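Local coordinates for protein manganese-dependent ADP-ribose/CDP-alcohol diphosphatase (Danio rerio, PDB 2NXF) that probably hydrolyses ADP-ribose and CDP-alcohols such as CDP-choline and CDP-glycerol at a dinuclear metal centre of the calcineurin-like phosphoesterase type, at residues Arg29-Arg34 / His265-Gly270; His97-Phe102 / Asp148-Ser153; His228-Pro233 / Ile239-Asn244. All blocks are in the same frame, centred on the assembly; numbering follows the deposited sequence.

Interaction 1 of 3, residues Arg29-Arg34 / His265-Gly270; sequences RRRYYR and HDHDGG. With ZN (zinc ion), chain C; ZN (zinc ion), chain B; PO4 (phosphate ion), chain F.
Arg29 and Asp268 lie where the two backbones come closest, 9.4 Å from CA to CA, so side chains join the segments, two arginines reaching across to Asp268 and His267. Residues 30-31 pair antiparallel with strand 22-23, whereas Asp266 to Gly269 forms a type I turn at the end of the GHxH motif of metallophosphoesterases. Arg29 grips the Asp268 carboxylate side-on: NE meets OD1 at 2.9 Å and NH2 meets OD2, with the two planes 24° apart. The bend at chi2 (-76°) brings the NE and NH2 edge round to the carboxylate. With an alanine in place of Arg29, the Asp268 carboxylate would probably lose its charged mate and be freer to turn. Arg31, extended from CG to NE, lays one guanidinium face over the edge of the His267 ring, with NH2 3.4 Å from CE1. Glu288 is the main polar partner of both Arg31 and His267; Arg31 NH1 points a weak, long bond at phosphate O2. His267 NE2 binds one zinc ion, completed by Asp13, Gln15 and the shared Asp60; His265 ND1 binds the second. The phosphate contacts both metals through O3 and O4. A water also bridges them, donating to His265 O at 2.8 Å.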
loop_
_atom_site.group_PDB
_atom_site.type_symbol
_atom_site.label_atom_id
_atom_site.label_comp_id
_atom_site.label_asym_id
_atom_site.label_seq_id
_atom_site.Cartn_x
_atom_site.Cartn_y
_atom_site.Cartn_z
ATOM N N ARG A 29 15.625 5.074 -12.683
ATOM C CA ARG A 29 15.331 3.733 -12.200
ATOM C C ARG A 29 14.787 2.884 -13.339
ATOM O O ARG A 29 13.962 3.355 -14.121
ATOM C CB ARG A 29 14.267 3.771 -11.096
ATOM C CG ARG A 29 14.581 4.683 -9.904
ATOM C CD ARG A 29 15.600 4.086 -8.954
ATOM N NE ARG A 29 15.753 4.930 -7.767
ATOM C CZ ARG A 29 16.622 5.930 -7.633
ATOM N NH1 ARG A 29 17.478 6.256 -8.610
ATOM N NH2 ARG A 29 16.647 6.618 -6.498
ATOM N N ARG A 30 15.226 1.631 -13.403
ATOM C CA ARG A 30 14.752 0.686 -14.411
ATOM C C ARG A 30 13.544 -0.052 -13.857
ATOM O O ARG A 30 13.481 -0.321 -12.651
ATOM C CB ARG A 30 15.876 -0.303 -14.755
ATOM C CG ARG A 30 15.535 -1.325 -15.837
ATOM C CD ARG A 30 16.814 -1.802 -16.547
ATOM N NE ARG A 30 16.549 -2.958 -17.404
ATOM C CZ ARG A 30 17.458 -3.580 -18.149
ATOM N NH1 ARG A 30 18.729 -3.165 -18.166
ATOM N NH2 ARG A 30 17.094 -4.624 -18.883
ATOM N N ARG A 31 12.597 -0.385 -14.736
ATOM C CA ARG A 31 11.409 -1.156 -14.350
ATOM C C ARG A 31 11.405 -2.531 -15.026
ATOM O O ARG A 31 11.415 -2.639 -16.252
ATOM C CB ARG A 31 10.127 -0.347 -14.612
ATOM C CG ARG A 31 10.011 0.732 -13.560
ATOM C CD ARG A 31 8.761 1.547 -13.582
ATOM N NE ARG A 31 8.865 2.584 -12.549
ATOM C CZ ARG A 31 7.843 3.290 -12.081
ATOM N NH1 ARG A 31 6.599 3.076 -12.530
ATOM N NH2 ARG A 31 8.064 4.209 -11.152
ATOM N N TYR A 32 11.435 -3.574 -14.200
ATOM C CA TYR A 32 11.681 -4.934 -14.653
ATOM C C TYR A 32 10.340 -5.666 -14.714
ATOM O O TYR A 32 10.031 -6.477 -13.850
ATOM C CB TYR A 32 12.634 -5.611 -13.664
ATOM C CG TYR A 32 13.987 -4.937 -13.602
ATOM C CD1 TYR A 32 14.977 -5.271 -14.510
ATOM C CD2 TYR A 32 14.268 -3.965 -12.632
ATOM C CE1 TYR A 32 16.229 -4.657 -14.464
ATOM C CE2 TYR A 32 15.520 -3.341 -12.570
ATOM C CZ TYR A 32 16.485 -3.695 -13.485
ATOM O OH TYR A 32 17.728 -3.100 -13.458
ATOM N N TYR A 33 9.542 -5.350 -15.738
ATOM C CA TYR A 33 8.127 -5.746 -15.767
ATOM C C TYR A 33 7.931 -7.266 -15.744
ATOM O O TYR A 33 7.120 -7.788 -14.963
ATOM C CB TYR A 33 7.417 -5.121 -16.993
ATOM C CG TYR A 33 7.358 -3.603 -16.925
ATOM C CD1 TYR A 33 6.464 -2.955 -16.022
ATOM C CD2 TYR A 33 8.170 -2.812 -17.736
ATOM C CE1 TYR A 33 6.405 -1.570 -15.938
ATOM C CE2 TYR A 33 8.092 -1.408 -17.659
ATOM C CZ TYR A 33 7.222 -0.813 -16.754
ATOM O OH TYR A 33 7.156 0.559 -16.657
ATOM N N ARG A 34 8.653 -7.975 -16.604
ATOM C CA ARG A 34 8.502 -9.439 -16.642
ATOM C C ARG A 34 9.140 -10.113 -15.430
ATOM O O ARG A 34 8.584 -11.079 -14.892
ATOM C CB ARG A 34 9.055 -10.022 -17.936
ATOM C CG ARG A 34 8.205 -9.670 -19.147
ATOM C CD ARG A 34 8.730 -10.405 -20.374
ATOM N NE ARG A 34 7.936 -10.064 -21.548
ATOM C CZ ARG A 34 8.390 -9.412 -22.616
ATOM N NH1 ARG A 34 9.662 -9.025 -22.691
ATOM N NH2 ARG A 34 7.559 -9.154 -23.625
ATOM N N HIS A 265 4.374 2.192 -2.822
ATOM C CA HIS A 265 4.328 3.396 -3.687
ATOM C C HIS A 265 5.681 4.026 -3.946
ATOM O O HIS A 265 6.038 4.243 -5.106
ATOM C CB HIS A 265 3.302 4.437 -3.184
ATOM C CG HIS A 265 2.952 5.514 -4.179
ATOM N ND1 HIS A 265 2.363 5.253 -5.401
ATOM C CD2 HIS A 265 3.019 6.864 -4.078
ATOM C CE1 HIS A 265 2.098 6.394 -6.018
ATOM N NE2 HIS A 265 2.498 7.393 -5.240
ATOM N N ASP A 266 6.431 4.350 -2.892
ATOM C CA ASP A 266 7.786 4.871 -3.093
ATOM C C ASP A 266 8.702 3.663 -3.253
ATOM O O ASP A 266 9.074 3.024 -2.256
ATOM C CB ASP A 266 8.220 5.731 -1.890
ATOM C CG ASP A 266 9.604 6.312 -2.039
ATOM O OD1 ASP A 266 10.327 5.963 -3.003
ATOM O OD2 ASP A 266 9.976 7.165 -1.196
ATOM N N HIS A 267 9.067 3.353 -4.502
ATOM C CA HIS A 267 9.791 2.099 -4.792
ATOM C C HIS A 267 11.180 2.061 -4.166
ATOM O O HIS A 267 11.758 0.996 -4.045
ATOM C CB HIS A 267 9.927 1.885 -6.305
ATOM C CG HIS A 267 8.611 1.822 -7.023
ATOM N ND1 HIS A 267 8.482 2.134 -8.361
ATOM C CD2 HIS A 267 7.374 1.471 -6.593
ATOM C CE1 HIS A 267 7.215 1.989 -8.720
ATOM N NE2 HIS A 267 6.520 1.589 -7.667
ATOM N N ASP A 268 11.723 3.231 -3.807
ATOM C CA ASP A 268 13.018 3.318 -3.126
ATOM C C ASP A 268 12.946 2.850 -1.671
ATOM O O ASP A 268 13.989 2.537 -1.068
ATOM C CB ASP A 268 13.515 4.760 -3.133
ATOM C CG ASP A 268 14.133 5.176 -4.467
ATOM O OD1 ASP A 268 14.229 4.350 -5.405
ATOM O OD2 ASP A 268 14.567 6.345 -4.552
ATOM N N GLY A 269 11.737 2.833 -1.110
ATOM C CA GLY A 269 11.524 2.463 0.297
ATOM C C GLY A 269 11.968 3.545 1.279
ATOM O O GLY A 269 12.595 4.547 0.905
ATOM N N GLY A 270 11.645 3.335 2.547
ATOM C CA GLY A 270 12.040 4.260 3.599
ATOM C C GLY A 270 11.513 3.714 4.907
ATOM O O GLY A 270 10.700 2.784 4.918
HETATM ZN ZN ZN C . 1.957 3.457 -6.682
HETATM ZN ZN ZN B . 4.288 1.403 -7.848
HETATM P P PO4 F . 4.184 4.265 -9.542
HETATM O O1 PO4 F . 5.344 5.038 -8.955
HETATM O O2 PO4 F . 4.026 4.633 -11.004
HETATM O O3 PO4 F . 4.443 2.770 -9.553
HETATM O O4 PO4 F . 2.926 4.515 -8.767
HETATM O O HOH W 1 4.095 3.265 -6.804
#

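Interaction 2 of 3, residues His97-Phe102 / Asp148-Ser153; sequences HEFYNF and DAYDLS. With PO4 (phosphate ion), chain F.
The Phe99 and Tyr150 rings meet obliquely, with centroids 5.6 Å apart and planes at 48°. Contact is made by one corner of Phe99: CE2 comes within 3.4 Å of Tyr150 CB and also touches CG at the root of the second ring. Phe99 CZ looks more loosely at Asp148 OD1. On the helix, one face of the His97 ring carries Tyr100 CE2, 3.6 Å above its centre, while its edge offers NE2 to phosphate O2 in a nearly straight bond of 2.8 Å (170°). With Gly64 N bonded to ND1, the imidazole is held at two edges and over a face. Asn101 ND2 and N reach His97 O from opposite faces of the carbonyl. On the other side of the contact, Asp148 OD1 receives Tyr150 N from above its carboxylate plane, an Asx turn within a type I turn; Arg104 and Tyr132 N take OD2. Tyr150, its CG anti to the carbonyl carbon (chi1 -64°), runs on past Phe99 and bonds through OH to Phe197 O. Its side chain lies beside Asn96, a zinc ligand, and the GNHE motif of the calcineurin-like phosphoesterases, Gly95 to Glu98, runs into the helix that starts at Asn96.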
loop_
_atom_site.group_PDB
_atom_site.type_symbol
_atom_site.label_atom_id
_atom_site.label_comp_id
_atom_site.label_asym_id
_atom_site.label_seq_id
_atom_site.Cartn_x
_atom_site.Cartn_y
_atom_site.Cartn_z
ATOM N N HIS A 97 -1.910 1.969 -9.725
ATOM C CA HIS A 97 -1.927 1.113 -10.925
ATOM C C HIS A 97 -3.152 0.218 -11.017
ATOM O O HIS A 97 -3.610 -0.115 -12.116
ATOM C CB HIS A 97 -0.604 0.361 -11.069
ATOM C CG HIS A 97 0.497 1.254 -11.538
ATOM N ND1 HIS A 97 0.882 1.323 -12.857
ATOM C CD2 HIS A 97 1.236 2.180 -10.880
ATOM C CE1 HIS A 97 1.843 2.222 -12.987
ATOM N NE2 HIS A 97 2.070 2.764 -11.805
ATOM N N GLU A 98 -3.704 -0.175 -9.869
ATOM C CA GLU A 98 -5.019 -0.838 -9.902
ATOM C C GLU A 98 -6.045 0.056 -10.577
ATOM O O GLU A 98 -6.805 -0.413 -11.440
ATOM C CB GLU A 98 -5.501 -1.207 -8.495
ATOM C CG GLU A 98 -4.928 -2.530 -7.965
ATOM C CD GLU A 98 -3.459 -2.444 -7.551
ATOM O OE1 GLU A 98 -3.013 -1.343 -7.192
ATOM O OE2 GLU A 98 -2.785 -3.494 -7.566
ATOM N N PHE A 99 -6.086 1.331 -10.178
ATOM C CA PHE A 99 -7.069 2.257 -10.774
ATOM C C PHE A 99 -6.817 2.622 -12.242
ATOM O O PHE A 99 -7.760 2.958 -12.980
ATOM C CB PHE A 99 -7.251 3.502 -9.902
ATOM C CG PHE A 99 -7.742 3.188 -8.525
ATOM C CD1 PHE A 99 -9.064 2.773 -8.310
ATOM C CD2 PHE A 99 -6.886 3.263 -7.439
ATOM C CE1 PHE A 99 -9.511 2.469 -6.997
ATOM C CE2 PHE A 99 -7.318 2.952 -6.136
ATOM C CZ PHE A 99 -8.638 2.548 -5.925
ATOM N N TYR A 100 -5.559 2.561 -12.666
ATOM C CA TYR A 100 -5.241 2.769 -14.078
ATOM C C TYR A 100 -5.841 1.634 -14.904
ATOM O O TYR A 100 -6.279 1.855 -16.030
ATOM C CB TYR A 100 -3.725 2.794 -14.329
ATOM C CG TYR A 100 -2.963 3.906 -13.636
ATOM C CD1 TYR A 100 -3.574 5.122 -13.317
ATOM C CD2 TYR A 100 -1.610 3.747 -13.329
ATOM C CE1 TYR A 100 -2.870 6.142 -12.679
ATOM C CE2 TYR A 100 -0.888 4.749 -12.689
ATOM C CZ TYR A 100 -1.522 5.941 -12.352
ATOM O OH TYR A 100 -0.802 6.914 -11.692
ATOM N N ASN A 101 -5.833 0.423 -14.348
ATOM C CA ASN A 101 -6.350 -0.752 -15.064
ATOM C C ASN A 101 -7.848 -0.974 -14.951
ATOM O O ASN A 101 -8.461 -1.440 -15.903
ATOM C CB ASN A 101 -5.647 -2.023 -14.567
ATOM C CG ASN A 101 -4.251 -2.179 -15.142
ATOM O OD1 ASN A 101 -4.098 -2.564 -16.300
ATOM N ND2 ASN A 101 -3.230 -1.841 -14.348
ATOM N N PHE A 102 -8.413 -0.709 -13.771
ATOM C CA PHE A 102 -9.788 -1.121 -13.449
ATOM C C PHE A 102 -10.571 -0.024 -12.753
ATOM O O PHE A 102 -10.015 0.762 -11.968
ATOM C CB PHE A 102 -9.779 -2.350 -12.516
ATOM C CG PHE A 102 -8.952 -3.507 -13.020
ATOM C CD1 PHE A 102 -9.330 -4.205 -14.164
ATOM C CD2 PHE A 102 -7.811 -3.909 -12.324
ATOM C CE1 PHE A 102 -8.552 -5.292 -14.641
ATOM C CE2 PHE A 102 -7.024 -4.988 -12.782
ATOM C CZ PHE A 102 -7.408 -5.684 -13.930
ATOM N N ASP A 148 -7.734 2.874 2.115
ATOM C CA ASP A 148 -7.978 3.214 0.725
ATOM C C ASP A 148 -7.403 4.632 0.482
ATOM O O ASP A 148 -8.078 5.649 0.705
ATOM C CB ASP A 148 -9.506 3.197 0.492
ATOM C CG ASP A 148 -9.909 3.464 -0.960
ATOM O OD1 ASP A 148 -9.050 3.761 -1.829
ATOM O OD2 ASP A 148 -11.125 3.355 -1.209
ATOM N N ALA A 149 -6.155 4.678 0.020
ATOM C CA ALA A 149 -5.464 5.954 -0.141
ATOM C C ALA A 149 -5.911 6.727 -1.398
ATOM O O ALA A 149 -5.432 7.852 -1.623
ATOM C CB ALA A 149 -3.942 5.734 -0.182
ATOM N N TYR A 150 -6.805 6.128 -2.190
ATOM C CA TYR A 150 -7.410 6.783 -3.371
ATOM C C TYR A 150 -8.907 7.049 -3.200
ATOM O O TYR A 150 -9.626 7.288 -4.161
ATOM C CB TYR A 150 -7.098 6.004 -4.668
ATOM C CG TYR A 150 -5.612 6.036 -4.919
ATOM C CD1 TYR A 150 -5.034 7.045 -5.704
ATOM C CD2 TYR A 150 -4.759 5.119 -4.274
ATOM C CE1 TYR A 150 -3.660 7.106 -5.893
ATOM C CE2 TYR A 150 -3.385 5.176 -4.452
ATOM C CZ TYR A 150 -2.839 6.180 -5.247
ATOM O OH TYR A 150 -1.475 6.264 -5.450
ATOM N N ASP A 151 -9.343 7.024 -1.945
ATOM C CA ASP A 151 -10.701 7.395 -1.563
ATOM C C ASP A 151 -10.989 8.804 -2.109
ATOM O O ASP A 151 -11.981 9.033 -2.812
ATOM C CB ASP A 151 -10.738 7.325 -0.030
ATOM C CG ASP A 151 -12.054 7.733 0.574
ATOM O OD1 ASP A 151 -13.047 8.008 -0.133
ATOM O OD2 ASP A 151 -12.058 7.770 1.825
ATOM N N LEU A 152 -10.106 9.745 -1.785
ATOM C CA LEU A 152 -10.107 11.016 -2.499
ATOM C C LEU A 152 -9.054 10.905 -3.587
ATOM O O LEU A 152 -7.878 10.781 -3.289
ATOM C CB LEU A 152 -9.786 12.170 -1.540
ATOM C CG LEU A 152 -10.752 12.358 -0.366
ATOM C CD1 LEU A 152 -10.310 13.586 0.411
ATOM C CD2 LEU A 152 -12.196 12.504 -0.837
ATOM N N SER A 153 -9.480 10.905 -4.844
ATOM C CA SER A 153 -8.550 10.869 -5.971
ATOM C C SER A 153 -9.309 11.237 -7.223
ATOM O O SER A 153 -10.548 11.224 -7.240
ATOM C CB SER A 153 -7.947 9.467 -6.137
ATOM O OG SER A 153 -8.929 8.511 -6.548
HETATM P P PO4 F . 4.184 4.265 -9.542
HETATM O O1 PO4 F . 5.344 5.038 -8.955
HETATM O O2 PO4 F . 4.026 4.633 -11.004
HETATM O O3 PO4 F . 4.443 2.770 -9.553
HETATM O O4 PO4 F . 2.926 4.515 -8.767
#

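Interaction 3 of 3, residues His228-Pro233 / Ile239-Asn244; sequences HLPVHP and ICLAWN. With ZN (zinc ion), chain C.
Pro230 and Leu241 bring the backbones to 5.3 Å between CA atoms, and where the chain doubles back on itself a single backbone hydrogen bond ties it, Ala242 N to Pro230 O at 3.1 Å. That bond is straight at the hydrogen (166°), and the donor sits almost exactly in line with the carbonyl (C=O...N 177°). Leu241 CA adds a CH...O contact to the same oxygen. Side chains then fill the flanks of this single tie. Leu229 forks over the returning chain: with CG anti to its carbonyl carbon (chi1 -63°), CD1 lies 3.8 Å from Ala242 CA while CD2 turns to Cys240 O. The Pro230 ring leans on that same oxygen, CD at 3.3 Å; Cys240 O is buried by carbon and has no polar partner. Both segments belong to the long loop between strand 222-227 and helix 245-253, a beta-alpha connection of the metallophosphoesterase fold, and its first residue is a metal ligand. His228 NE2 binds zinc at 2.2 Å, and ND1 bonds to Leu58 O, which fixes the rotation of the ring; Asp60, Asn96 and His265 are the other protein ligands of this ion. Further along, Leu241 sends CD2 against the backbone of 230-233, 3.8 Å from Val231 C, while CD1 meets Pro233 CG at 4.2 Å. Val231 touches the Ala242 methyl with CG1 and otherwise faces Val248 and Leu249 of helix 245-253 and Phe261 of strand 258-263. Beyond it His232 bonds through NE2 to Asp274. Cys234, immediately after 228-233, is disulfide-bonded to Cys272 on strand 270-273.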
loop_
_atom_site.group_PDB
_atom_site.type_symbol
_atom_site.label_atom_id
_atom_site.label_comp_id
_atom_site.label_asym_id
_atom_site.label_seq_id
_atom_site.Cartn_x
_atom_site.Cartn_y
_atom_site.Cartn_z
ATOM N N HIS A 228 -1.566 2.048 0.392
ATOM C CA HIS A 228 -0.615 2.078 -0.726
ATOM C C HIS A 228 0.358 3.244 -0.499
ATOM O O HIS A 228 1.567 3.114 -0.756
ATOM C CB HIS A 228 -1.298 2.271 -2.080
ATOM C CG HIS A 228 -0.344 2.188 -3.218
ATOM N ND1 HIS A 228 0.402 1.052 -3.473
ATOM C CD2 HIS A 228 0.016 3.103 -4.147
ATOM C CE1 HIS A 228 1.168 1.271 -4.534
ATOM N NE2 HIS A 228 0.954 2.507 -4.958
ATOM N N LEU A 229 -0.174 4.363 -0.019
ATOM C CA LEU A 229 0.611 5.585 0.139
ATOM C C LEU A 229 1.153 5.781 1.546
ATOM O O LEU A 229 0.422 5.611 2.542
ATOM C CB LEU A 229 -0.245 6.830 -0.191
ATOM C CG LEU A 229 -0.766 6.927 -1.633
ATOM C CD1 LEU A 229 -1.619 8.210 -1.804
ATOM C CD2 LEU A 229 0.359 6.880 -2.623
ATOM N N PRO A 230 2.430 6.179 1.641
ATOM C CA PRO A 230 3.010 6.570 2.936
ATOM C C PRO A 230 2.439 7.908 3.418
ATOM O O PRO A 230 1.924 8.705 2.612
ATOM C CB PRO A 230 4.507 6.713 2.625
ATOM C CG PRO A 230 4.570 7.041 1.168
ATOM C CD PRO A 230 3.422 6.248 0.551
ATOM N N VAL A 231 2.536 8.137 4.727
ATOM C CA VAL A 231 2.038 9.391 5.309
ATOM C C VAL A 231 3.078 10.154 6.133
ATOM O O VAL A 231 2.866 11.319 6.462
ATOM C CB VAL A 231 0.748 9.184 6.149
ATOM C CG1 VAL A 231 -0.413 8.620 5.280
ATOM C CG2 VAL A 231 1.037 8.274 7.382
ATOM N N HIS A 232 4.213 9.531 6.457
ATOM C CA HIS A 232 5.216 10.251 7.264
ATOM C C HIS A 232 6.364 10.728 6.373
ATOM O O HIS A 232 7.002 9.919 5.710
ATOM C CB HIS A 232 5.747 9.379 8.407
ATOM C CG HIS A 232 6.347 10.178 9.523
ATOM N ND1 HIS A 232 7.355 11.100 9.319
ATOM C CD2 HIS A 232 6.070 10.206 10.847
ATOM C CE1 HIS A 232 7.669 11.662 10.476
ATOM N NE2 HIS A 232 6.904 11.137 11.419
ATOM N N PRO A 233 6.622 12.053 6.349
ATOM C CA PRO A 233 7.703 12.575 5.517
ATOM C C PRO A 233 9.095 11.961 5.752
ATOM O O PRO A 233 9.944 12.038 4.858
ATOM C CB PRO A 233 7.722 14.079 5.859
ATOM C CG PRO A 233 6.368 14.370 6.336
ATOM C CD PRO A 233 5.901 13.135 7.054
ATOM N N ILE A 239 7.163 13.435 -2.865
ATOM C CA ILE A 239 6.279 13.254 -4.020
ATOM C C ILE A 239 5.373 12.045 -3.870
ATOM O O ILE A 239 4.406 11.905 -4.624
ATOM C CB ILE A 239 7.031 13.199 -5.374
ATOM C CG1 ILE A 239 6.069 13.571 -6.529
ATOM C CG2 ILE A 239 7.698 11.830 -5.575
ATOM C CD1 ILE A 239 6.765 13.881 -7.867
ATOM N N CYS A 240 5.701 11.154 -2.922
ATOM C CA CYS A 240 4.938 9.918 -2.745
ATOM C C CYS A 240 3.911 9.961 -1.619
ATOM O O CYS A 240 3.215 8.974 -1.379
ATOM C CB CYS A 240 5.897 8.753 -2.500
ATOM S SG CYS A 240 6.887 8.408 -3.940
ATOM N N LEU A 241 3.814 11.079 -0.909
ATOM C CA LEU A 241 2.934 11.129 0.285
ATOM C C LEU A 241 1.466 11.305 -0.093
ATOM O O LEU A 241 1.149 11.981 -1.097
ATOM C CB LEU A 241 3.324 12.329 1.168
ATOM C CG LEU A 241 4.726 12.269 1.784
ATOM C CD1 LEU A 241 5.137 13.629 2.348
ATOM C CD2 LEU A 241 4.761 11.168 2.856
ATOM N N ALA A 242 0.580 10.757 0.735
ATOM C CA ALA A 242 -0.863 11.046 0.621
ATOM C C ALA A 242 -1.151 12.534 0.668
ATOM O O ALA A 242 -0.484 13.301 1.372
ATOM C CB ALA A 242 -1.655 10.358 1.721
ATOM N N TRP A 243 -2.163 12.950 -0.084
ATOM C CA TRP A 243 -2.547 14.363 -0.097
ATOM C C TRP A 243 -2.751 14.973 1.297
ATOM O O TRP A 243 -2.240 16.066 1.591
ATOM C CB TRP A 243 -3.829 14.571 -0.911
ATOM C CG TRP A 243 -3.694 14.341 -2.396
ATOM C CD1 TRP A 243 -2.546 14.200 -3.137
ATOM C CD2 TRP A 243 -4.781 14.265 -3.322
ATOM N NE1 TRP A 243 -2.863 14.022 -4.473
ATOM C CE2 TRP A 243 -4.232 14.036 -4.604
ATOM C CE3 TRP A 243 -6.177 14.344 -3.179
ATOM C CZ2 TRP A 243 -5.034 13.923 -5.765
ATOM C CZ3 TRP A 243 -6.971 14.210 -4.323
ATOM C CH2 TRP A 243 -6.398 14.007 -5.596
ATOM N N ASN A 244 -3.489 14.256 2.143
ATOM C CA ASN A 244 -3.751 14.739 3.495
ATOM C C ASN A 244 -2.996 13.902 4.512
ATOM O O ASN A 244 -3.544 13.507 5.531
ATOM C CB ASN A 244 -5.268 14.836 3.797
ATOM C CG ASN A 244 -5.983 13.495 3.701
ATOM O OD1 ASN A 244 -5.541 12.583 3.011
ATOM N ND2 ASN A 244 -7.121 13.390 4.393
HETATM ZN ZN ZN C . 1.957 3.457 -6.682
HETATM O O HOH W 1 4.095 3.265 -6.804
#

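How the interactions relate
Interactions 2 and 3 follow one another along the chain, and both are nested inside the loop closed by interaction 1; the centres of the three lie 14 to 18 Å apart. The segments 148-153, 228-233 and 265-270 follow strands 142-146, 222-227 and 258-263, which are neighbours in the seven-stranded sheet, while 97-102 rides on the helix after strand 89-92 of the other sheet. Interactions 1 and 2 share the phosphate, and interactions 1 and 3 share a zinc ion. Tyr150, Leu229 and His265 pack together where all three meet, beside the zinc ion bound by His228 and His265. The dinuclear centre is thus assembled from loops far apart in the sequence.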